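Local coordinates for protein tyrosinase (Aspergillus oryzae, PDB 6JU8) that probably oxidises L-tyrosine and L-dopa to L-dopaquinone with molecular oxygen at a dinuclear copper centre, this chain covering the tyrosinase central domain, at residues Leu283-Met286 / Thr287-Leu291; Asn327-Ala330 / Ile331-Asn334; His376-Ile379 / Asp380-Thr383. The protein carries 1 engineered substitution. One frame throughout, in Å; residues are numbered along the deposited sequence.

Interaction 1. Residues Leu283-Met286 / Thr287-Leu291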
ATOM      1  N   LEU A 283      15.015  -5.784 -18.214  1.00  9.93           N
ATOM      2  CA  LEU A 283      14.438  -7.097 -17.951  1.00  9.44           C
ATOM      3  C   LEU A 283      13.858  -7.691 -19.235  1.00  9.84           C
ATOM      4  O   LEU A 283      13.976  -8.903 -19.445  1.00 10.15           O
ATOM      5  CB  LEU A 283      13.415  -7.029 -16.825  1.00  9.64           C
ATOM      6  CG  LEU A 283      12.641  -8.313 -16.515  1.00  9.62           C
ATOM      7  CD1 LEU A 283      13.554  -9.494 -16.184  1.00 11.83           C
ATOM      8  CD2 LEU A 283      11.664  -8.039 -15.354  1.00 10.52           C
ATOM      9  N   GLN A 284      13.220  -6.867 -20.090  1.00 10.11           N
ATOM     10  CA  GLN A 284      12.681  -7.453 -21.325  1.00 10.45           C
ATOM     11  C   GLN A 284      13.807  -7.977 -22.211  1.00 10.58           C
ATOM     12  O   GLN A 284      13.710  -9.069 -22.805  1.00 10.70           O
ATOM     13  CB  GLN A 284      11.844  -6.427 -22.081  1.00 12.24           C
ATOM     14  CG  GLN A 284      11.248  -6.978 -23.374  1.00 11.60           C
ATOM     15  CD  GLN A 284      10.320  -5.964 -24.018  1.00 13.63           C
ATOM     16  OE1 GLN A 284      10.753  -5.248 -24.903  1.00 17.44           O
ATOM     17  NE2 GLN A 284       9.077  -5.882 -23.558  1.00 14.10           N
ATOM     18  N   ASP A 285      14.864  -7.173 -22.358  1.00 10.97           N
ATOM     19  CA  ASP A 285      15.947  -7.644 -23.236  1.00 11.15           C
ATOM     20  C   ASP A 285      16.645  -8.867 -22.672  1.00 10.74           C
ATOM     21  O   ASP A 285      17.059  -9.767 -23.416  1.00 11.09           O
ATOM     22  CB  ASP A 285      16.938  -6.502 -23.493  1.00 14.73           C
ATOM     23  CG  ASP A 285      17.951  -6.943 -24.549  1.00 18.94           C
ATOM     24  OD1 ASP A 285      17.549  -7.433 -25.619  1.00 27.97           O
ATOM     25  OD2 ASP A 285      19.144  -6.768 -24.302  1.00 31.12           O
ATOM     26  N   MET A 286      16.823  -8.894 -21.344  1.00 10.48           N
ATOM     27  CA  MET A 286      17.480 -10.082 -20.759  1.00  9.55           C
ATOM     28  C   MET A 286      16.665 -11.327 -21.042  1.00  9.41           C
ATOM     29  O   MET A 286      17.200 -12.414 -21.322  1.00 10.90           O
ATOM     30  CB  MET A 286      17.673  -9.893 -19.247  1.00  9.97           C
ATOM     31  CG  MET A 286      18.665 -10.873 -18.667  1.00 11.38           C
ATOM     32  SD  MET A 286      20.367 -10.493 -19.108  1.00 12.35           S
ATOM     33  CE  MET A 286      20.745  -9.303 -17.803  1.00 13.81           C
ATOM     34  N   THR A 287      15.343 -11.201 -20.979  1.00 10.19           N
ATOM     35  CA  THR A 287      14.430 -12.314 -21.254  1.00  9.33           C
ATOM     36  C   THR A 287      14.504 -12.699 -22.715  1.00  9.81           C
ATOM     37  O   THR A 287      14.552 -13.893 -23.100  1.00 11.63           O
ATOM     38  CB  THR A 287      13.001 -11.912 -20.825  1.00  9.82           C
ATOM     39  OG1 THR A 287      13.013 -11.642 -19.416  1.00 10.99           O
ATOM     40  CG2 THR A 287      12.043 -13.071 -21.051  1.00 11.87           C
ATOM     41  N   PHE A 288      14.518 -11.721 -23.618  1.00 10.07           N
ATOM     42  CA  PHE A 288      14.735 -11.977 -25.043  1.00 11.16           C
ATOM     43  C   PHE A 288      16.014 -12.750 -25.292  1.00 10.73           C
ATOM     44  O   PHE A 288      16.021 -13.734 -26.041  1.00 12.33           O
ATOM     45  CB  PHE A 288      14.758 -10.646 -25.793  1.00 12.15           C
ATOM     46  CG  PHE A 288      14.931 -10.804 -27.291  1.00 12.35           C
ATOM     47  CD1 PHE A 288      13.918 -11.264 -28.106  1.00 13.62           C
ATOM     48  CD2 PHE A 288      16.155 -10.508 -27.859  1.00 15.10           C
ATOM     49  CE1 PHE A 288      14.102 -11.423 -29.477  1.00 15.66           C
ATOM     50  CE2 PHE A 288      16.327 -10.624 -29.220  1.00 17.45           C
ATOM     51  CZ  PHE A 288      15.313 -11.076 -30.059  1.00 17.24           C
ATOM     52  N   ARG A 289      17.109 -12.328 -24.660  1.00 10.99           N
ATOM     53  CA  ARG A 289      18.384 -13.025 -24.846  1.00 11.29           C
ATOM     54  C   ARG A 289      18.285 -14.467 -24.343  1.00 10.28           C
ATOM     55  O   ARG A 289      18.851 -15.380 -24.939  1.00 11.49           O
ATOM     56  CB  ARG A 289      19.459 -12.256 -24.065  1.00 12.41           C
ATOM     57  CG  ARG A 289      19.822 -10.921 -24.719  1.00 14.90           C
ATOM     58  CD  ARG A 289      20.853 -10.184 -23.865  1.00 17.51           C
ATOM     59  NE  ARG A 289      21.113  -8.859 -24.422  1.00 20.29           N
ATOM     60  CZ  ARG A 289      22.266  -8.224 -24.399  1.00 20.08           C
ATOM     61  NH1 ARG A 289      23.332  -8.758 -23.820  1.00 19.10           N
ATOM     62  NH2 ARG A 289      22.357  -7.024 -24.950  1.00 29.71           N
ATOM     63  N   LEU A 290      17.573 -14.698 -23.240  1.00 10.09           N
ATOM     64  CA  LEU A 290      17.416 -16.049 -22.701  1.00 10.87           C
ATOM     65  C   LEU A 290      16.782 -16.968 -23.721  1.00 10.54           C
ATOM     66  O   LEU A 290      17.166 -18.131 -23.868  1.00 12.19           O
ATOM     67  CB  LEU A 290      16.539 -16.030 -21.444  1.00 12.78           C
ATOM     68  CG  LEU A 290      16.290 -17.424 -20.832  1.00 13.93           C
ATOM     69  CD1 LEU A 290      17.555 -18.012 -20.242  1.00 17.27           C
ATOM     70  CD2 LEU A 290      15.180 -17.340 -19.788  1.00 18.43           C
ATOM     71  N   LEU A 291      15.768 -16.450 -24.414  1.00 11.61           N
ATOM     72  CA  LEU A 291      14.974 -17.266 -25.320  1.00 11.86           C
ATOM     73  C   LEU A 291      15.587 -17.402 -26.701  1.00 12.97           C
ATOM     74  O   LEU A 291      15.148 -18.291 -27.459  1.00 14.13           O
ATOM     75  CB  LEU A 291      13.559 -16.659 -25.442  1.00 11.61           C
ATOM     76  CG  LEU A 291      12.766 -16.579 -24.139  1.00 10.91           C
ATOM     77  CD1 LEU A 291      11.435 -15.903 -24.371  1.00 12.71           C
ATOM     78  CD2 LEU A 291      12.574 -17.966 -23.501  1.00 12.59           C
TER
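Thr287 to Leu290 each give their backbone N-H to the carbonyl four residues back, Leu283 to Met286, and the shortest of these bonds is Arg289 N to Asp285 O at 2.8 Å. The first carbonyl is gripped twice. With Thr287 OG1 set beside its own backbone N (chi1 -61°), the hydroxyl turns back along the helix and donates to Leu283 O over 2.9 Å, while Thr287 N comes to the same oxygen from the opposite face of the carbonyl plane. This is an i to i+4 pattern on helix 283-292, which packs against helices 328-340 and 371-389 in the tyrosinase central domain, and on another side the same spacing pairs Asp285 with Arg289. Their salt bridge joins Asp285 OD2 to Arg289 NE at 2.9 Å; NH2 of that arginine adds a weak bond to the same oxygen. Carboxylate and guanidinium stand nearly perpendicular, 88° apart, and NE meets OD2 from above the carboxylate plane. Arg289 NH1 turns to Asp278 and the carbonyl of Asn324, which helps fix the guanidinium. Phe288 lays its CD2 4.1 Å from Asp285 OD1, and its ring packs on Ile452 and Tyr456 of helix 448-456.

Interaction 2. Residues Asn327-Ala330 / Ile331-Asn334. With CU (copper (II) ion), chain D.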
ATOM      1  N   ASN A 327      21.036 -16.904 -17.169  1.00 10.95           N
ATOM      2  CA  ASN A 327      20.188 -18.095 -17.136  1.00 10.34           C
ATOM      3  C   ASN A 327      18.813 -17.824 -16.511  1.00  9.13           C
ATOM      4  O   ASN A 327      18.567 -16.813 -15.850  1.00 10.32           O
ATOM      5  CB  ASN A 327      20.933 -19.217 -16.409  1.00 12.16           C
ATOM      6  CG  ASN A 327      21.114 -18.955 -14.939  1.00 10.62           C
ATOM      7  OD1 ASN A 327      20.170 -19.066 -14.167  1.00 10.97           O
ATOM      8  ND2 ASN A 327      22.335 -18.610 -14.522  1.00 15.02           N
ATOM      9  N   LEU A 328      17.893 -18.773 -16.714  1.00  9.07           N
ATOM     10  CA  LEU A 328      16.522 -18.650 -16.249  1.00  7.93           C
ATOM     11  C   LEU A 328      16.414 -18.415 -14.743  1.00  9.04           C
ATOM     12  O   LEU A 328      15.660 -17.561 -14.252  1.00  9.24           O
ATOM     13  CB  LEU A 328      15.777 -19.959 -16.563  1.00  8.76           C
ATOM     14  CG  LEU A 328      14.332 -20.040 -16.060  1.00  8.05           C
ATOM     15  CD1 LEU A 328      13.427 -19.213 -16.970  1.00 10.74           C
ATOM     16  CD2 LEU A 328      13.880 -21.493 -16.007  1.00 10.53           C
ATOM     17  N   GLU A 329      17.188 -19.182 -13.963  1.00  8.44           N
ATOM     18  CA  GLU A 329      17.066 -19.090 -12.511  1.00  8.61           C
ATOM     19  C   GLU A 329      17.574 -17.732 -12.023  1.00  9.07           C
ATOM     20  O   GLU A 329      16.946 -17.131 -11.144  1.00  9.10           O
ATOM     21  CB  GLU A 329      17.854 -20.215 -11.843  1.00 10.30           C
ATOM     22  CG  GLU A 329      17.638 -20.279 -10.341  1.00 10.53           C
ATOM     23  CD  GLU A 329      18.276 -21.484  -9.682  1.00 10.09           C
ATOM     24  OE1 GLU A 329      19.089 -22.215 -10.289  1.00 10.82           O
ATOM     25  OE2 GLU A 329      17.970 -21.671  -8.487  1.00 11.54           O
ATOM     26  N   ALA A 330      18.674 -17.251 -12.585  1.00  9.52           N
ATOM     27  CA  ALA A 330      19.237 -15.946 -12.215  1.00  9.81           C
ATOM     28  C   ALA A 330      18.251 -14.832 -12.531  1.00  8.91           C
ATOM     29  O   ALA A 330      18.071 -13.887 -11.752  1.00  9.75           O
ATOM     30  CB  ALA A 330      20.573 -15.760 -12.943  1.00 11.31           C
ATOM     31  N   ILE A 331      17.634 -14.860 -13.721  1.00  8.90           N
ATOM     32  CA  ILE A 331      16.637 -13.835 -14.035  1.00  8.68           C
ATOM     33  C   ILE A 331      15.517 -13.891 -12.998  1.00  8.64           C
ATOM     34  O   ILE A 331      15.081 -12.893 -12.423  1.00 10.23           O
ATOM     35  CB  ILE A 331      16.058 -13.981 -15.452  1.00  8.99           C
ATOM     36  CG1 ILE A 331      17.137 -13.729 -16.521  1.00 10.14           C
ATOM     37  CG2 ILE A 331      14.871 -13.054 -15.651  1.00 11.01           C
ATOM     38  CD1 ILE A 331      16.676 -13.977 -17.946  1.00 11.34           C
ATOM     39  N   HIS A 332      15.003 -15.099 -12.766  1.00  8.72           N
ATOM     40  CA  HIS A 332      13.941 -15.340 -11.794  1.00  8.10           C
ATOM     41  C   HIS A 332      14.297 -14.814 -10.412  1.00  8.68           C
ATOM     42  O   HIS A 332      13.411 -14.289  -9.721  1.00  8.87           O
ATOM     43  CB  HIS A 332      13.670 -16.846 -11.760  1.00 11.03           C
ATOM     44  CG  HIS A 332      13.377 -17.455 -10.428  1.00  9.78           C
ATOM     45  ND1 HIS A 332      14.359 -17.828  -9.525  1.00 11.13           N
ATOM     46  CD2 HIS A 332      12.200 -17.821  -9.864  1.00  9.40           C
ATOM     47  CE1 HIS A 332      13.785 -18.379  -8.466  1.00 11.00           C
ATOM     48  NE2 HIS A 332      12.456 -18.389  -8.633  1.00 10.19           N
ATOM     49  N   ASN A 333      15.548 -14.939  -9.979  1.00  8.89           N
ATOM     50  CA  ASN A 333      15.988 -14.475  -8.653  1.00  8.90           C
ATOM     51  C   ASN A 333      15.899 -12.965  -8.583  1.00  8.63           C
ATOM     52  O   ASN A 333      15.459 -12.410  -7.566  1.00 10.32           O
ATOM     53  CB  ASN A 333      17.445 -14.900  -8.445  1.00 10.83           C
ATOM     54  CG  ASN A 333      17.663 -16.380  -8.190  1.00 10.51           C
ATOM     55  OD1 ASN A 333      16.723 -17.143  -8.064  1.00 12.00           O
ATOM     56  ND2 ASN A 333      18.941 -16.760  -8.171  1.00 12.44           N
ATOM     57  N   ASN A 334      16.340 -12.289  -9.632  1.00  8.52           N
ATOM     58  CA  ASN A 334      16.240 -10.830  -9.674  1.00  8.66           C
ATOM     59  C   ASN A 334      14.779 -10.412  -9.613  1.00  8.28           C
ATOM     60  O   ASN A 334      14.420  -9.476  -8.880  1.00  9.23           O
ATOM     61  CB  ASN A 334      16.927 -10.311 -10.936  1.00  9.94           C
ATOM     62  CG  ASN A 334      18.423 -10.238 -10.755  1.00  9.87           C
ATOM     63  OD1 ASN A 334      18.936  -9.296 -10.143  1.00 10.16           O
ATOM     64  ND2 ASN A 334      19.142 -11.201 -11.313  1.00 10.99           N
TER
HETATM   65 CU    CU D 502      10.698 -18.377  -7.343  0.53 10.87          CU
HETATM   66  O   HOH W   1      16.855 -19.736  -7.122  1.00 20.26           O
HETATM   67  O   HOH W   2      20.037 -19.487  -7.464  1.00 21.23           O
HETATM   68  O   HOH W   3      11.290 -20.036  -5.909  1.00 22.12           O
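The imidazole of His332 has Glu329 O and the copper-bound water at its edges, in the ring plane, while His336 and Phe103 meet the ring with their planes steeply inclined to it. His332 ND1 donates to Glu329 O at 3.1 Å, lying in the carbonyl plane on a lone pair, and this bond helps fix the rotation of the ring. His332 NE2 binds the copper at 2.2 Å. A water 2.3 Å from the copper and the NE2 atoms of His336 and His376 complete its ligands. Glu329 O also takes the backbone N-H of Asn333, so one carbonyl serves both the helix and the metal ligand. The stretch is the first turns of helix 328-340, which supplies two histidines of one half of the type 3 dinuclear copper site. Asn327 is its N-cap: its OD1 accepts from Ala330 N over 2.8 Å. Asn333 CG lies beside its own backbone N (chi1 -73°), which folds the amide back over Glu329 O. The carboxylate of Glu329 and the amide of Asn333 lie at 66° to one another and are linked through water. One water donates to both Glu329 OE2 and Asn333 OD1; a second accepts from Asn333 ND2 and reaches Glu329 OE2 weakly. Glu329 OE2 also accepts from Asn99 N, and Asn333 ND2 donates to Tyr271. One turn on, Asn334 ND2 gives a 2.9 Å bond to Ala330 O from above the carbonyl plane, on the face opposite to Asn334 N. The Asn334 amide also meets Gln272 and the backbone of Tyr271.

Interaction 3. Residues His376-Ile379 / Asp380-Thr383. With CU (copper (II) ion), chain D.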
ATOM      1  N   HIS A 376       5.999 -17.864 -10.990  1.00  8.69           N
ATOM      2  CA  HIS A 376       6.462 -19.189 -11.393  1.00  8.06           C
ATOM      3  C   HIS A 376       5.674 -19.749 -12.559  1.00  8.52           C
ATOM      4  O   HIS A 376       6.221 -20.546 -13.325  1.00  8.92           O
ATOM      5  CB  HIS A 376       6.447 -20.143 -10.180  1.00  9.48           C
ATOM      6  CG  HIS A 376       7.802 -20.030  -9.512  1.00  8.95           C
ATOM      7  ND1 HIS A 376       8.908 -20.634 -10.071  1.00  9.59           N
ATOM      8  CD2 HIS A 376       8.253 -19.284  -8.482  1.00 10.31           C
ATOM      9  CE1 HIS A 376       9.975 -20.313  -9.361  1.00  9.66           C
ATOM     10  NE2 HIS A 376       9.609 -19.479  -8.369  1.00 10.27           N
ATOM     11  N   CYS A 377       4.436 -19.328 -12.769  1.00  8.34           N
ATOM     12  CA  CYS A 377       3.732 -19.731 -13.970  1.00  8.53           C
ATOM     13  C   CYS A 377       4.440 -19.183 -15.206  1.00  7.94           C
ATOM     14  O   CYS A 377       4.647 -19.926 -16.196  1.00  8.96           O
ATOM     15  CB  CYS A 377       2.246 -19.335 -13.839  1.00  9.88           C
ATOM     16  SG  CYS A 377       1.312 -20.128 -15.186  1.00 10.56           S
ATOM     17  N   ASN A 378       4.932 -17.940 -15.164  1.00  7.82           N
ATOM     18  CA  ASN A 378       5.720 -17.459 -16.298  1.00  8.06           C
ATOM     19  C   ASN A 378       7.088 -18.122 -16.384  1.00  8.71           C
ATOM     20  O   ASN A 378       7.581 -18.347 -17.496  1.00  8.88           O
ATOM     21  CB  ASN A 378       5.920 -15.931 -16.274  1.00  8.90           C
ATOM     22  CG  ASN A 378       6.340 -15.443 -17.652  1.00  8.54           C
ATOM     23  OD1 ASN A 378       5.737 -15.848 -18.663  1.00 10.23           O
ATOM     24  ND2 ASN A 378       7.362 -14.610 -17.741  1.00  9.36           N
ATOM     25  N   ILE A 379       7.726 -18.461 -15.265  1.00  8.35           N
ATOM     26  CA  ILE A 379       8.999 -19.201 -15.357  1.00  8.29           C
ATOM     27  C   ILE A 379       8.759 -20.544 -16.036  1.00  7.57           C
ATOM     28  O   ILE A 379       9.592 -20.996 -16.841  1.00  8.95           O
ATOM     29  CB  ILE A 379       9.638 -19.323 -13.974  1.00  8.52           C
ATOM     30  CG1 ILE A 379       9.984 -17.934 -13.412  1.00  9.61           C
ATOM     31  CG2 ILE A 379      10.836 -20.268 -13.974  1.00  9.31           C
ATOM     32  CD1 ILE A 379      10.936 -17.134 -14.291  1.00  9.52           C
ATOM     33  N   ASP A 380       7.617 -21.172 -15.752  1.00  8.52           N
ATOM     34  CA  ASP A 380       7.258 -22.421 -16.431  1.00  8.66           C
ATOM     35  C   ASP A 380       7.070 -22.215 -17.925  1.00  8.46           C
ATOM     36  O   ASP A 380       7.512 -23.034 -18.746  1.00  9.44           O
ATOM     37  CB  ASP A 380       5.969 -22.998 -15.809  1.00  9.28           C
ATOM     38  CG  ASP A 380       5.801 -24.429 -16.304  1.00  9.58           C
ATOM     39  OD1 ASP A 380       6.648 -25.255 -15.903  1.00 10.41           O
ATOM     40  OD2 ASP A 380       4.879 -24.705 -17.101  1.00  9.86           O
ATOM     41  N   ARG A 381       6.400 -21.125 -18.289  1.00  8.76           N
ATOM     42  CA  ARG A 381       6.192 -20.744 -19.699  1.00  8.11           C
ATOM     43  C   ARG A 381       7.517 -20.498 -20.418  1.00  8.78           C
ATOM     44  O   ARG A 381       7.721 -20.954 -21.548  1.00  8.91           O
ATOM     45  CB  ARG A 381       5.279 -19.508 -19.712  1.00  9.37           C
ATOM     46  CG  ARG A 381       5.060 -18.944 -21.135  1.00 10.10           C
ATOM     47  CD  ARG A 381       3.985 -17.844 -21.053  1.00  9.61           C
ATOM     48  NE  ARG A 381       3.939 -17.049 -22.271  1.00  9.42           N
ATOM     49  CZ  ARG A 381       4.749 -16.013 -22.512  1.00  9.63           C
ATOM     50  NH1 ARG A 381       5.680 -15.658 -21.622  1.00 10.03           N
ATOM     51  NH2 ARG A 381       4.656 -15.339 -23.645  1.00 11.37           N
ATOM     52  N   LEU A 382       8.425 -19.763 -19.767  1.00  8.94           N
ATOM     53  CA  LEU A 382       9.735 -19.513 -20.368  1.00  8.35           C
ATOM     54  C   LEU A 382      10.487 -20.822 -20.577  1.00  8.66           C
ATOM     55  O   LEU A 382      11.146 -21.022 -21.596  1.00 10.06           O
ATOM     56  CB  LEU A 382      10.558 -18.580 -19.487  1.00  9.20           C
ATOM     57  CG  LEU A 382      10.050 -17.126 -19.420  1.00  9.49           C
ATOM     58  CD1 LEU A 382      10.879 -16.344 -18.419  1.00 12.03           C
ATOM     59  CD2 LEU A 382      10.069 -16.469 -20.796  1.00 12.17           C
ATOM     60  N   THR A 383      10.360 -21.739 -19.625  1.00  8.37           N
ATOM     61  CA  THR A 383      10.952 -23.072 -19.781  1.00  8.12           C
ATOM     62  C   THR A 383      10.337 -23.758 -20.996  1.00  7.60           C
ATOM     63  O   THR A 383      11.072 -24.363 -21.810  1.00  9.23           O
ATOM     64  CB  THR A 383      10.779 -23.912 -18.519  1.00  8.22           C
ATOM     65  OG1 THR A 383      11.422 -23.238 -17.425  1.00  9.48           O
ATOM     66  CG2 THR A 383      11.483 -25.256 -18.679  1.00 10.97           C
TER
HETATM   67 CU    CU D 502      10.698 -18.377  -7.343  0.53 10.87          CU
HETATM   68  O   HOH W   4       8.084 -13.477 -20.365  1.00 12.14           O
HETATM   69  O   HOH W   3      11.290 -20.036  -5.909  1.00 22.12           O
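Asn378 and Arg381 turn their flat ends nearly parallel, the amide and guanidinium planes 22° apart, with Arg381 NH1 donating to Asn378 OD1 at 3.0 Å on a lone pair in the carbonyl plane, though OD1 is tilted from the guanidinium plane. Both side chains start with CG anti to the backbone N (chi1 -162° for Asn378), and the arginine then runs extended from CG to NE before its guanidinium turns towards the amide. A water lying in the guanidinium plane accepts from Asn378 ND2 at 2.9 Å and, weakly, from Arg381 NH1; Arg381 NH2 goes to the hydroxyl of Tyr456. The other branch of the amide rests against Leu382, ND2 being 4.0 Å from its CD1, and that methyl also touches Ile379 CD1. Thr383 folds its hydroxyl back to Ile379 O at 3.0 Å, across the carbonyl plane from its own backbone N. At the start of the stretch, His376 NE2 binds the copper at 1.9 Å, alongside His332 and His336, and its ring stacks on that of His107, a ligand of the other copper. Asp380 looks another way, into a salt bridge with Arg108 and the hydroxyls of Tyr437 and Tyr439. In the tyrosinase central domain, helix 371-389 touches helix 103-129 through His376 and Thr383, helix 328-340 through Ile379, Leu382 and Thr383, and helix 283-292 through Leu382.

How the interactions relate
Going along the chain from the N terminus, interactions 1, 2 and 3 come in series on helices 283-292, 328-340 and 371-389; each stays within one or two turns of its own helix, so none closes a long loop and none nests in or crosses another. The helices pack together pairwise. Leu283, Met286 and Leu290 of interaction 1 meet Ile331 and Leu328 of interaction 2, while Thr287 and Leu291 rest on Leu382 of interaction 3. Between 2 and 3, Leu328 packs on Ile379 and Thr383, and His332 and His376 share one copper and its water. Interaction 1 contributes no ligand to that metal.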